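Local coordinates for leucine aminopeptidase (Fimbriiglobus ruber, PDB 7D1B), which probably acts as a zinc-dependent glutaminyl cyclase of peptidase family M28, turning N-terminal glutaminyl residues of peptides into pyroglutamyl ones, at residues 128-134 and 182-188; 208-212 and 286-290; 91-97 and 110-116; 154-159 and 232-237. The contacts are given in a common frame with arbitrary orientation. Where two conformers were deposited one is given. Residue numbers count along the deposited sequence, not the author numbering.

Contact 1 of 4, residues 128-134 and 182-188; sequences CSHYDTR and VLFDGEE. With ZN (zinc ion), chain B.
Zinc sets one end of this contact: Glu188 OE2 binds the ion at 1.9 Å, while Glu188 OE1 takes a salt bridge from Arg134 NH2 at 2.9 Å, the arginine being extended through chi3. Asp155 and His309 complete the protein ligands. The site lies where two neighbouring parallel strands of the M28 alpha/beta fold, 128-130 and 182-184, run out into loops at their C-terminal ends. Asp132 (chi1 p) ties those loops together: OD1 accepts Glu187 N and OD2 accepts Glu188 N, each at 3.0 Å. OD1 also takes His130 ND1 at 2.8 Å, a His-carboxylate hydrogen bond; the other ring nitrogen of His130, NE2, is hydrogen-bonded to Asp155. Gly186, at positive phi (61/30), allows the turn.

The strand axes approach to 4.6 Å at 22°, paired Cys128-Val182, Ser129-Leu183 and His130-Phe184. Ser129 N donates to Val182 O (3.1 Å), Phe184 N to Ser129 O (2.9 Å), and Tyr131 N to Phe184 O (3.0 Å). Leu183 CB sits over the Tyr131 ring face, 3.9 Å from the centroid, in a CH-pi contact; Cys128 SG meets Phe184 CE2 obliquely at 3.6 Å. A water bridges Arg134 N and Glu188 OE2, 2.8 Å from each atom.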
# COMPACT_ATOMS: atom_id res chain seq x y z
N CYS A 128 1.16 3.40 2.76
CA CYS A 128 0.34 3.51 1.56
C CYS A 128 0.19 2.16 0.86
O CYS A 128 0.93 1.21 1.10
CB CYS A 128 0.84 4.64 0.62
SG CYS A 128 2.51 4.44 0.00
N SER A 129 -0.79 2.13 -0.05
CA SER A 129 -1.13 0.95 -0.83
C SER A 129 -2.01 1.44 -1.96
O SER A 129 -2.72 2.42 -1.79
CB SER A 129 -1.94 -0.02 0.04
OG SER A 129 -2.31 -1.18 -0.67
N HIS A 130 -2.01 0.73 -3.10
CA HIS A 130 -3.10 0.98 -4.04
C HIS A 130 -4.35 0.25 -3.57
O HIS A 130 -4.28 -0.65 -2.71
CB HIS A 130 -2.71 0.67 -5.50
CG HIS A 130 -2.85 -0.76 -5.91
ND1 HIS A 130 -3.82 -1.19 -6.80
CD2 HIS A 130 -2.09 -1.85 -5.65
CE1 HIS A 130 -3.67 -2.48 -7.04
NE2 HIS A 130 -2.62 -2.91 -6.35
N TYR A 131 -5.51 0.64 -4.10
CA TYR A 131 -6.73 -0.07 -3.75
C TYR A 131 -7.66 -0.28 -4.94
O TYR A 131 -8.71 -0.91 -4.77
CB TYR A 131 -7.45 0.52 -2.53
CG TYR A 131 -8.21 1.83 -2.69
CD1 TYR A 131 -7.82 2.83 -3.58
CD2 TYR A 131 -9.31 2.07 -1.90
CE1 TYR A 131 -8.54 4.03 -3.68
CE2 TYR A 131 -10.03 3.25 -1.99
CZ TYR A 131 -9.65 4.23 -2.88
OH TYR A 131 -10.39 5.39 -2.94
N ASP A 132 -7.32 0.21 -6.13
CA ASP A 132 -8.02 -0.26 -7.32
C ASP A 132 -7.58 -1.68 -7.63
O ASP A 132 -6.48 -2.10 -7.26
CB ASP A 132 -7.74 0.66 -8.51
CG ASP A 132 -6.29 0.63 -8.95
OD1 ASP A 132 -5.37 0.80 -8.09
OD2 ASP A 132 -6.04 0.45 -10.17
N THR A 133 -8.43 -2.45 -8.30
CA THR A 133 -8.04 -3.78 -8.73
C THR A 133 -7.89 -3.80 -10.24
O THR A 133 -8.65 -3.15 -10.97
CB THR A 133 -8.98 -4.88 -8.22
OG1 THR A 133 -10.31 -4.68 -8.72
CG2 THR A 133 -9.00 -4.92 -6.69
N ARG A 134 -6.91 -4.56 -10.71
CA ARG A 134 -6.64 -4.63 -12.14
C ARG A 134 -7.86 -5.21 -12.86
O ARG A 134 -8.49 -6.14 -12.36
CB ARG A 134 -5.44 -5.54 -12.36
CG ARG A 134 -4.80 -5.40 -13.71
CD ARG A 134 -3.59 -6.33 -13.82
NE ARG A 134 -2.98 -6.25 -15.14
CZ ARG A 134 -1.93 -5.50 -15.46
NH1 ARG A 134 -1.52 -5.49 -16.73
NH2 ARG A 134 -1.32 -4.75 -14.56
N VAL A 182 -2.53 6.21 3.15
CA VAL A 182 -2.90 6.74 1.84
C VAL A 182 -3.21 5.56 0.93
O VAL A 182 -2.37 4.67 0.73
CB VAL A 182 -1.80 7.64 1.25
CG1 VAL A 182 -2.23 8.18 -0.11
CG2 VAL A 182 -1.45 8.78 2.23
N LEU A 183 -4.42 5.57 0.36
CA LEU A 183 -4.87 4.56 -0.59
C LEU A 183 -4.92 5.20 -1.97
O LEU A 183 -5.70 6.14 -2.20
CB LEU A 183 -6.23 4.01 -0.17
CG LEU A 183 -6.09 3.16 1.10
CD1 LEU A 183 -7.41 3.06 1.80
CD2 LEU A 183 -5.53 1.81 0.74
N PHE A 184 -4.07 4.71 -2.87
CA PHE A 184 -3.99 5.24 -4.23
C PHE A 184 -4.97 4.54 -5.15
O PHE A 184 -4.95 3.30 -5.28
CB PHE A 184 -2.59 5.03 -4.81
CG PHE A 184 -1.49 5.69 -4.02
CD1 PHE A 184 -1.49 7.06 -3.76
CD2 PHE A 184 -0.42 4.92 -3.55
CE1 PHE A 184 -0.44 7.64 -3.05
CE2 PHE A 184 0.62 5.51 -2.85
CZ PHE A 184 0.61 6.86 -2.59
N ASP A 185 -5.79 5.32 -5.84
CA ASP A 185 -6.58 4.79 -6.94
C ASP A 185 -5.70 4.66 -8.18
O ASP A 185 -4.60 5.22 -8.27
CB ASP A 185 -7.75 5.74 -7.21
CG ASP A 185 -8.97 5.06 -7.84
OD1 ASP A 185 -8.88 3.91 -8.36
OD2 ASP A 185 -10.05 5.70 -7.80
N GLY A 186 -6.21 3.92 -9.16
CA GLY A 186 -5.66 3.97 -10.50
C GLY A 186 -4.21 3.56 -10.61
O GLY A 186 -3.50 4.04 -11.51
N GLU A 187 -3.74 2.66 -9.74
CA GLU A 187 -2.39 2.14 -9.95
C GLU A 187 -2.32 1.31 -11.22
O GLU A 187 -1.33 1.38 -11.95
CB GLU A 187 -1.91 1.32 -8.77
CG GLU A 187 -0.43 0.94 -8.90
CD GLU A 187 -0.21 -0.51 -9.06
OE1 GLU A 187 -1.04 -1.32 -8.59
OE2 GLU A 187 0.82 -0.85 -9.66
N GLU A 188 -3.33 0.48 -11.48
CA GLU A 188 -3.27 -0.44 -12.60
C GLU A 188 -4.65 -0.65 -13.20
O GLU A 188 -5.17 -1.77 -13.31
CB GLU A 188 -2.52 -1.73 -12.24
CG GLU A 188 -3.07 -2.52 -11.09
CD GLU A 188 -2.23 -3.76 -10.85
OE1 GLU A 188 -1.38 -4.11 -11.74
OE2 GLU A 188 -2.36 -4.41 -9.78
ZN ZN B . -1.11 -5.90 -9.66
O HOH W 1 -4.88 -5.14 -8.80
O HOH W 2 0.94 -5.62 -9.23

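Contact 2 of 4, residues 208-212 and 286-290; sequences SEHFA and DHIAL
Small residues let two helices come close here. Segment 208-212 is a piece of helix 206-218, and 286-290 lies at the start of the short helix 287-292; CA atoms pair as Ser208-Asp286 (5.4 Å), Glu209-Ala289 (5.3 Å) and Ala212-Leu290 (5.5 Å). The main bump is the methyl of Ala289, which points at the other helix and settles into the hollow between Ser208, Glu209 and Ala212: its CB lies 3.6 Å from Ser208 O, 3.8 Å from Glu209 CA and 3.8 Å from Ala212 CB. Ala212 answers with its own methyl, CB reaching Ala289 O at 3.3 Å. Farther along, Leu290 (chi1 m, chi2 t) brings CD2 to 3.8 Å from Phe211 CD2, the ring held by chi1 t. Phe211 also packs on Ile126 and Val182 of the central sheet and Leu290 on Cys128, so both helices rest on that sheet.

At the other end the contact turns polar. Ser208, chi1 p, donates from OG to Asp286 OD1 at 2.7 Å. One water joins Ser208 N (3.0 Å) to Asp286 OD1 (2.7 Å); a second donates a hydrogen bond to Ser208 OG (2.9 Å) and accepts one from Ala289 N (3.0 Å). Asp286 touches His130 and Glu187 beside the zinc site. The polar end is thus a buried, hydrated carboxylate site near the zinc ligands; the rest is close apolar packing made possible by alanines.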
# COMPACT_ATOMS: atom_id res chain seq x y z
N SER A 208 -0.84 7.67 -7.27
CA SER A 208 0.37 8.12 -6.61
C SER A 208 0.95 9.36 -7.29
O SER A 208 1.47 10.25 -6.61
CB SER A 208 1.39 6.99 -6.47
OG SER A 208 1.73 6.41 -7.73
N GLU A 209 0.88 9.43 -8.62
CA GLU A 209 1.34 10.64 -9.31
C GLU A 209 0.51 11.84 -8.91
O GLU A 209 1.06 12.92 -8.65
CB GLU A 209 1.36 10.42 -10.82
CG GLU A 209 2.47 9.46 -11.19
CD GLU A 209 2.55 9.10 -12.65
OE1 GLU A 209 1.81 9.70 -13.46
OE2 GLU A 209 3.37 8.22 -12.99
N HIS A 210 -0.82 11.67 -8.81
CA HIS A 210 -1.68 12.78 -8.41
C HIS A 210 -1.33 13.24 -7.00
O HIS A 210 -1.20 14.45 -6.74
CB HIS A 210 -3.14 12.35 -8.48
CG HIS A 210 -4.09 13.45 -8.13
ND1 HIS A 210 -4.48 14.40 -9.04
CD2 HIS A 210 -4.73 13.75 -6.97
CE1 HIS A 210 -5.31 15.25 -8.46
NE2 HIS A 210 -5.47 14.88 -7.20
N PHE A 211 -1.18 12.30 -6.08
CA PHE A 211 -0.86 12.63 -4.70
C PHE A 211 0.47 13.35 -4.62
O PHE A 211 0.60 14.38 -3.94
CB PHE A 211 -0.82 11.34 -3.88
CG PHE A 211 -0.47 11.56 -2.43
CD1 PHE A 211 -1.46 11.81 -1.50
CD2 PHE A 211 0.85 11.54 -2.02
CE1 PHE A 211 -1.12 12.03 -0.15
CE2 PHE A 211 1.20 11.75 -0.68
CZ PHE A 211 0.20 12.00 0.25
N ALA A 212 1.49 12.81 -5.30
CA ALA A 212 2.82 13.40 -5.21
C ALA A 212 2.83 14.79 -5.82
O ALA A 212 3.44 15.71 -5.27
CB ALA A 212 3.83 12.49 -5.91
N ASP A 286 3.98 2.42 -6.92
CA ASP A 286 3.46 3.69 -6.44
C ASP A 286 4.47 4.51 -5.66
O ASP A 286 4.22 5.70 -5.43
CB ASP A 286 2.20 3.45 -5.59
CG ASP A 286 0.95 3.22 -6.42
OD1 ASP A 286 0.72 3.97 -7.41
OD2 ASP A 286 0.16 2.33 -6.05
N HIS A 287 5.59 3.92 -5.22
CA HIS A 287 6.59 4.67 -4.47
C HIS A 287 7.47 5.54 -5.36
O HIS A 287 8.16 6.43 -4.85
CB HIS A 287 7.45 3.74 -3.62
CG HIS A 287 8.28 2.80 -4.43
ND1 HIS A 287 7.80 2.10 -5.52
CD2 HIS A 287 9.58 2.44 -4.29
CE1 HIS A 287 8.77 1.35 -6.01
NE2 HIS A 287 9.86 1.53 -5.27
N ILE A 288 7.46 5.32 -6.67
CA ILE A 288 8.30 6.11 -7.57
C ILE A 288 7.90 7.58 -7.52
O ILE A 288 8.74 8.47 -7.37
CB ILE A 288 8.22 5.57 -9.00
CG1 ILE A 288 8.68 4.11 -9.06
CG2 ILE A 288 9.00 6.47 -9.98
CD1 ILE A 288 10.13 3.91 -8.75
N ALA A 289 6.60 7.86 -7.62
CA ALA A 289 6.17 9.25 -7.64
C ALA A 289 6.51 9.93 -6.32
O ALA A 289 6.85 11.12 -6.29
CB ALA A 289 4.67 9.34 -7.90
N LEU A 290 6.43 9.19 -5.21
CA LEU A 290 6.75 9.75 -3.90
C LEU A 290 8.23 10.11 -3.81
O LEU A 290 8.58 11.24 -3.43
CB LEU A 290 6.35 8.78 -2.78
CG LEU A 290 4.89 8.35 -2.76
CD1 LEU A 290 4.66 7.37 -1.62
CD2 LEU A 290 3.97 9.54 -2.61
O HOH W 3 -1.62 4.96 -8.31
O HOH W 4 4.48 6.10 -8.75

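Contact 3 of 4, residues 91-97 and 110-116; sequences KVVRQEF and MTNLIAS
Strands 91-97 and 110-116 form the two arms of an antiparallel beta hairpin, with 91-99 the edge strand of the mixed sheet within this chain. Axes approach to 4.5 Å at 159°. The hydrogen-bonded pairs are Lys91-Ser116, Val93-Ile114, Gln95-Asn112 and Phe97-Met110, each closed by two backbone N-to-O bonds, from Gln95 N to Asn112 O at 2.8 Å to Lys91 N to Ser116 O at 3.1 Å; Val92-Ala115, Arg94-Leu113 and Glu96-Thr111 are non-hydrogen-bonded pairs.

On the face carrying Gln95, that residue (chi1 m, chi2 t) extends its amide beside Asn112 (chi1 m), so Asn112 ND2 donates to Gln95 OE1 at 2.9 Å. Phe97, chi1 p, lays its ring over Met110: Met110 CB stands 3.5 Å from the Phe97 ring centroid, a CH-pi contact, and 3.4 Å from Phe97 CZ. The ring also stacks with His210 of helix 206-218. A water donates to Lys91 O (3.1 Å) and Ser116 OG (2.6 Å), the latter also hydrogen-bonded to Asp180.

On the opposite face, with chi1 m and chi2 t for Arg94 and Glu96 and chi3 p for Arg94, Arg94 NE lies 2.8 Å from Glu96 OE2, an in-strand salt bridge, with Thr111 CG2 over the guanidinium face. Val92 (t) CG1 meets Leu113 (chi1 t, chi2 p) CD1 at 3.6 Å, beside helix 72-87. Backbone bonds therefore fix the register, an amide pair reinforces it, and the charged pair lies on exposed edge-strand residues.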
# COMPACT_ATOMS: atom_id res chain seq x y z
N LYS A 91 -9.17 11.03 10.63
CA LYS A 91 -9.83 11.98 9.73
C LYS A 91 -9.64 11.49 8.30
O LYS A 91 -8.51 11.22 7.88
CB LYS A 91 -9.20 13.36 9.87
CG LYS A 91 -9.85 14.36 8.96
CD LYS A 91 -9.57 15.77 9.44
CE LYS A 91 -10.39 16.79 8.66
NZ LYS A 91 -9.93 16.89 7.25
N VAL A 92 -10.72 11.36 7.54
CA VAL A 92 -10.65 10.80 6.19
C VAL A 92 -10.91 11.92 5.19
O VAL A 92 -11.92 12.62 5.28
CB VAL A 92 -11.63 9.64 6.00
CG1 VAL A 92 -11.63 9.15 4.54
CG2 VAL A 92 -11.30 8.49 6.94
N VAL A 93 -10.00 12.06 4.22
CA VAL A 93 -10.12 13.04 3.14
C VAL A 93 -10.06 12.30 1.82
O VAL A 93 -9.33 11.32 1.66
CB VAL A 93 -9.06 14.16 3.27
CG1 VAL A 93 -8.91 14.96 1.99
CG2 VAL A 93 -9.39 15.08 4.43
N ARG A 94 -10.84 12.79 0.86
CA ARG A 94 -10.84 12.28 -0.50
C ARG A 94 -10.04 13.22 -1.40
O ARG A 94 -10.16 14.44 -1.29
CB ARG A 94 -12.28 12.22 -1.02
CG ARG A 94 -13.18 11.27 -0.24
CD ARG A 94 -14.65 11.45 -0.58
NE ARG A 94 -14.93 11.20 -1.99
CZ ARG A 94 -15.21 10.01 -2.50
NH1 ARG A 94 -15.25 8.93 -1.72
NH2 ARG A 94 -15.44 9.89 -3.80
N GLN A 95 -9.25 12.65 -2.30
CA GLN A 95 -8.62 13.42 -3.37
C GLN A 95 -9.26 12.94 -4.66
O GLN A 95 -8.90 11.88 -5.18
CB GLN A 95 -7.12 13.23 -3.47
CG GLN A 95 -6.32 13.50 -2.26
CD GLN A 95 -4.82 13.48 -2.56
OE1 GLN A 95 -4.31 12.66 -3.36
NE2 GLN A 95 -4.10 14.40 -1.92
N GLU A 96 -10.22 13.71 -5.17
CA GLU A 96 -10.98 13.33 -6.35
C GLU A 96 -10.36 13.98 -7.58
O GLU A 96 -10.01 15.16 -7.56
CB GLU A 96 -12.43 13.80 -6.20
CG GLU A 96 -13.16 13.16 -5.02
CD GLU A 96 -14.58 13.66 -4.85
OE1 GLU A 96 -14.98 14.65 -5.51
OE2 GLU A 96 -15.32 13.04 -4.06
N PHE A 97 -10.25 13.22 -8.66
CA PHE A 97 -9.69 13.74 -9.90
C PHE A 97 -10.19 12.88 -11.05
O PHE A 97 -10.81 11.84 -10.85
CB PHE A 97 -8.16 13.85 -9.84
CG PHE A 97 -7.43 12.54 -9.64
CD1 PHE A 97 -7.36 11.93 -8.39
CD2 PHE A 97 -6.77 11.94 -10.71
CE1 PHE A 97 -6.67 10.73 -8.23
CE2 PHE A 97 -6.07 10.76 -10.55
CZ PHE A 97 -6.01 10.15 -9.32
N MET A 110 -11.34 9.11 -10.41
CA MET A 110 -10.41 8.50 -9.48
C MET A 110 -10.53 9.20 -8.14
O MET A 110 -10.79 10.42 -8.08
CB MET A 110 -8.98 8.66 -9.99
CG MET A 110 -8.76 8.03 -11.32
SD MET A 110 -8.41 6.29 -11.05
CE MET A 110 -7.94 5.74 -12.71
N THR A 111 -10.29 8.45 -7.07
CA THR A 111 -10.30 9.03 -5.72
C THR A 111 -9.20 8.37 -4.89
O THR A 111 -9.27 7.17 -4.62
CB THR A 111 -11.65 8.82 -5.02
OG1 THR A 111 -12.71 9.28 -5.86
CG2 THR A 111 -11.70 9.60 -3.70
N ASN A 112 -8.20 9.15 -4.47
CA ASN A 112 -7.32 8.65 -3.42
C ASN A 112 -8.00 8.90 -2.07
O ASN A 112 -8.72 9.88 -1.89
CB ASN A 112 -5.99 9.40 -3.40
CG ASN A 112 -5.16 9.22 -4.66
OD1 ASN A 112 -5.21 8.17 -5.32
ND2 ASN A 112 -4.36 10.23 -4.97
N LEU A 113 -7.79 7.99 -1.13
CA LEU A 113 -8.33 8.16 0.22
C LEU A 113 -7.17 8.34 1.20
O LEU A 113 -6.17 7.63 1.13
CB LEU A 113 -9.13 6.93 0.63
CG LEU A 113 -10.30 6.94 1.61
CD1 LEU A 113 -11.37 7.92 1.14
CD2 LEU A 113 -10.91 5.56 1.79
N ILE A 114 -7.30 9.30 2.10
CA ILE A 114 -6.28 9.54 3.12
C ILE A 114 -6.96 9.44 4.47
O ILE A 114 -7.92 10.17 4.74
CB ILE A 114 -5.61 10.91 2.95
CG1 ILE A 114 -5.01 11.05 1.55
CG2 ILE A 114 -4.55 11.12 4.04
CD1 ILE A 114 -4.66 12.49 1.18
N ALA A 115 -6.46 8.57 5.33
CA ALA A 115 -6.91 8.45 6.72
C ALA A 115 -5.77 8.93 7.60
O ALA A 115 -4.72 8.29 7.66
CB ALA A 115 -7.32 7.03 7.06
N SER A 116 -5.97 10.07 8.27
CA SER A 116 -4.90 10.77 8.97
C SER A 116 -5.01 10.57 10.47
O SER A 116 -6.10 10.70 11.05
CB SER A 116 -4.95 12.27 8.66
OG SER A 116 -4.59 12.57 7.34
O HOH W 5 -6.86 13.13 6.11

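Contact 4 of 4, residues 154-159 and 232-237; sequences NDGTAG and LDLFAH. With ZN (zinc ion), chain B.
Asn154 has the largest area buried here, and its side chain (chi1 t) holds the loop 232-237 at two points: OD1 accepts Ala236 N at 2.9 Å, and ND2 donates to His237 ND1 at 2.9 Å, with His237 NE2 held in turn by Asp302. Its backbone O accepts a weak bond from Leu234 N at 3.2 Å. Leu234, next in burial, takes phi/psi of 53/53, a left-handed conformation, and with chi1 m, chi2 t sets CD2 3.7 Å from Asp155 CB.

Gly159 is the third. Having no side chain, it lets Leu232 CD1 approach its CA at 4.2 Å and the edge of the Phe235 ring (chi1 p) its N, with CE1 at 3.5 Å. A water accepts weakly from Gly159 N (3.1 Å) and donates to Leu232 O (2.8 Å).

The N-terminal part of helix 153-167 has a wider pi-type turn at 154-157, where Gly156 has positive phi (82/-56). Asp155 OD2 (chi1 t) binds zinc at 2.0 Å; Asp155 OD1 is hydrogen-bonded by His130 and lies 3.6 Å from Asp233 OD1, like charges close together. The helix start carries the zinc ligand and the post-strand loop packs against it, as in the zinc site of the M28 fold, which Glu188 and His309 complete.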
# COMPACT_ATOMS: atom_id res chain seq x y z
N ASN A 154 -3.82 -10.22 -2.71
CA ASN A 154 -2.51 -9.82 -2.21
C ASN A 154 -1.97 -8.57 -2.90
O ASN A 154 -0.80 -8.24 -2.74
CB ASN A 154 -1.52 -10.98 -2.39
CG ASN A 154 -0.25 -10.82 -1.56
OD1 ASN A 154 -0.26 -10.28 -0.44
ND2 ASN A 154 0.86 -11.33 -2.09
N ASP A 155 -2.80 -7.88 -3.68
CA ASP A 155 -2.33 -6.87 -4.61
C ASP A 155 -3.23 -5.65 -4.40
O ASP A 155 -4.33 -5.57 -4.95
CB ASP A 155 -2.39 -7.48 -5.99
CG ASP A 155 -1.83 -6.59 -7.08
OD1 ASP A 155 -1.57 -5.39 -6.85
OD2 ASP A 155 -1.68 -7.11 -8.23
N GLY A 156 -2.77 -4.73 -3.55
CA GLY A 156 -3.58 -3.62 -3.09
C GLY A 156 -4.49 -4.00 -1.94
O GLY A 156 -4.43 -3.40 -0.86
N THR A 157 -5.32 -5.03 -2.14
CA THR A 157 -6.36 -5.36 -1.17
C THR A 157 -5.74 -5.61 0.19
O THR A 157 -6.24 -5.12 1.21
CB THR A 157 -7.13 -6.60 -1.64
OG1 THR A 157 -7.50 -6.44 -3.01
CG2 THR A 157 -8.38 -6.76 -0.80
N ALA A 158 -4.67 -6.41 0.24
CA ALA A 158 -4.10 -6.77 1.54
C ALA A 158 -3.52 -5.55 2.25
O ALA A 158 -3.53 -5.51 3.49
CB ALA A 158 -3.04 -7.85 1.39
N GLY A 159 -3.01 -4.56 1.51
CA GLY A 159 -2.54 -3.35 2.15
C GLY A 159 -3.69 -2.57 2.78
O GLY A 159 -3.58 -2.09 3.91
N LEU A 232 2.99 -0.75 0.67
CA LEU A 232 2.76 -2.18 0.86
C LEU A 232 2.24 -2.75 -0.45
O LEU A 232 1.20 -2.29 -0.93
CB LEU A 232 1.68 -2.35 1.92
CG LEU A 232 2.03 -1.80 3.30
CD1 LEU A 232 0.78 -1.83 4.18
CD2 LEU A 232 3.20 -2.56 3.92
N ASP A 233 2.91 -3.76 -1.01
CA ASP A 233 2.42 -4.36 -2.25
C ASP A 233 2.90 -5.81 -2.33
O ASP A 233 4.10 -6.05 -2.18
CB ASP A 233 2.99 -3.57 -3.44
CG ASP A 233 2.20 -3.78 -4.73
OD1 ASP A 233 1.16 -4.49 -4.72
OD2 ASP A 233 2.60 -3.22 -5.80
N LEU A 234 2.01 -6.76 -2.57
CA LEU A 234 2.41 -8.16 -2.75
C LEU A 234 3.26 -8.64 -1.57
O LEU A 234 4.35 -9.19 -1.75
CB LEU A 234 3.13 -8.40 -4.08
CG LEU A 234 2.53 -7.81 -5.33
CD1 LEU A 234 3.45 -8.10 -6.51
CD2 LEU A 234 1.16 -8.35 -5.60
N PHE A 235 2.73 -8.46 -0.36
CA PHE A 235 3.54 -8.61 0.85
C PHE A 235 2.96 -9.58 1.86
O PHE A 235 3.63 -9.83 2.86
CB PHE A 235 3.68 -7.24 1.57
CG PHE A 235 2.41 -6.79 2.20
CD1 PHE A 235 1.47 -6.08 1.48
CD2 PHE A 235 2.13 -7.08 3.53
CE1 PHE A 235 0.25 -5.72 2.04
CE2 PHE A 235 0.91 -6.72 4.10
CZ PHE A 235 -0.02 -6.02 3.35
N ALA A 236 1.75 -10.10 1.65
CA ALA A 236 1.00 -10.71 2.73
C ALA A 236 0.88 -12.22 2.61
O ALA A 236 0.20 -12.84 3.43
CB ALA A 236 -0.39 -10.08 2.83
N HIS A 237 1.51 -12.82 1.61
CA HIS A 237 1.44 -14.26 1.41
C HIS A 237 2.34 -15.01 2.39
O HIS A 237 3.30 -14.47 2.96
CB HIS A 237 1.79 -14.62 -0.04
CG HIS A 237 3.03 -13.98 -0.54
ND1 HIS A 237 3.13 -12.63 -0.78
CD2 HIS A 237 4.23 -14.52 -0.89
CE1 HIS A 237 4.33 -12.36 -1.25
NE2 HIS A 237 5.02 -13.49 -1.33
ZN ZN B . -1.11 -5.90 -9.66
O HOH W 6 -1.18 -3.80 -0.86
O HOH W 2 0.94 -5.62 -9.23

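Contacts 1 and 4 meet at the zinc, supplying Glu188 and Asp155 respectively and sharing the metal-bound water; His130 NE2 to Asp155 OD1 (2.7 Å) joins them, as does Cys128 O to Leu232 N (2.9 Å) between adjacent strands. Their segments alternate along the chain. Contact 2, centred 11 Å from contact 1, lies beside it and reaches toward the site through Asp286: its OD2 lies 3.4 Å from His130 CB, and its side chain is about 9 Å from the zinc. Contact 3 extends the same sheet outward through Leu183 N to Leu113 O (2.8 Å); separately, the Tyr131 side chain hydrogen-bonds from OH to Thr111 O (2.7 Å). Contact 3 touches contact 2 through His210 and Phe97, but stays about 10 Å from contact 4 at the nearest atoms.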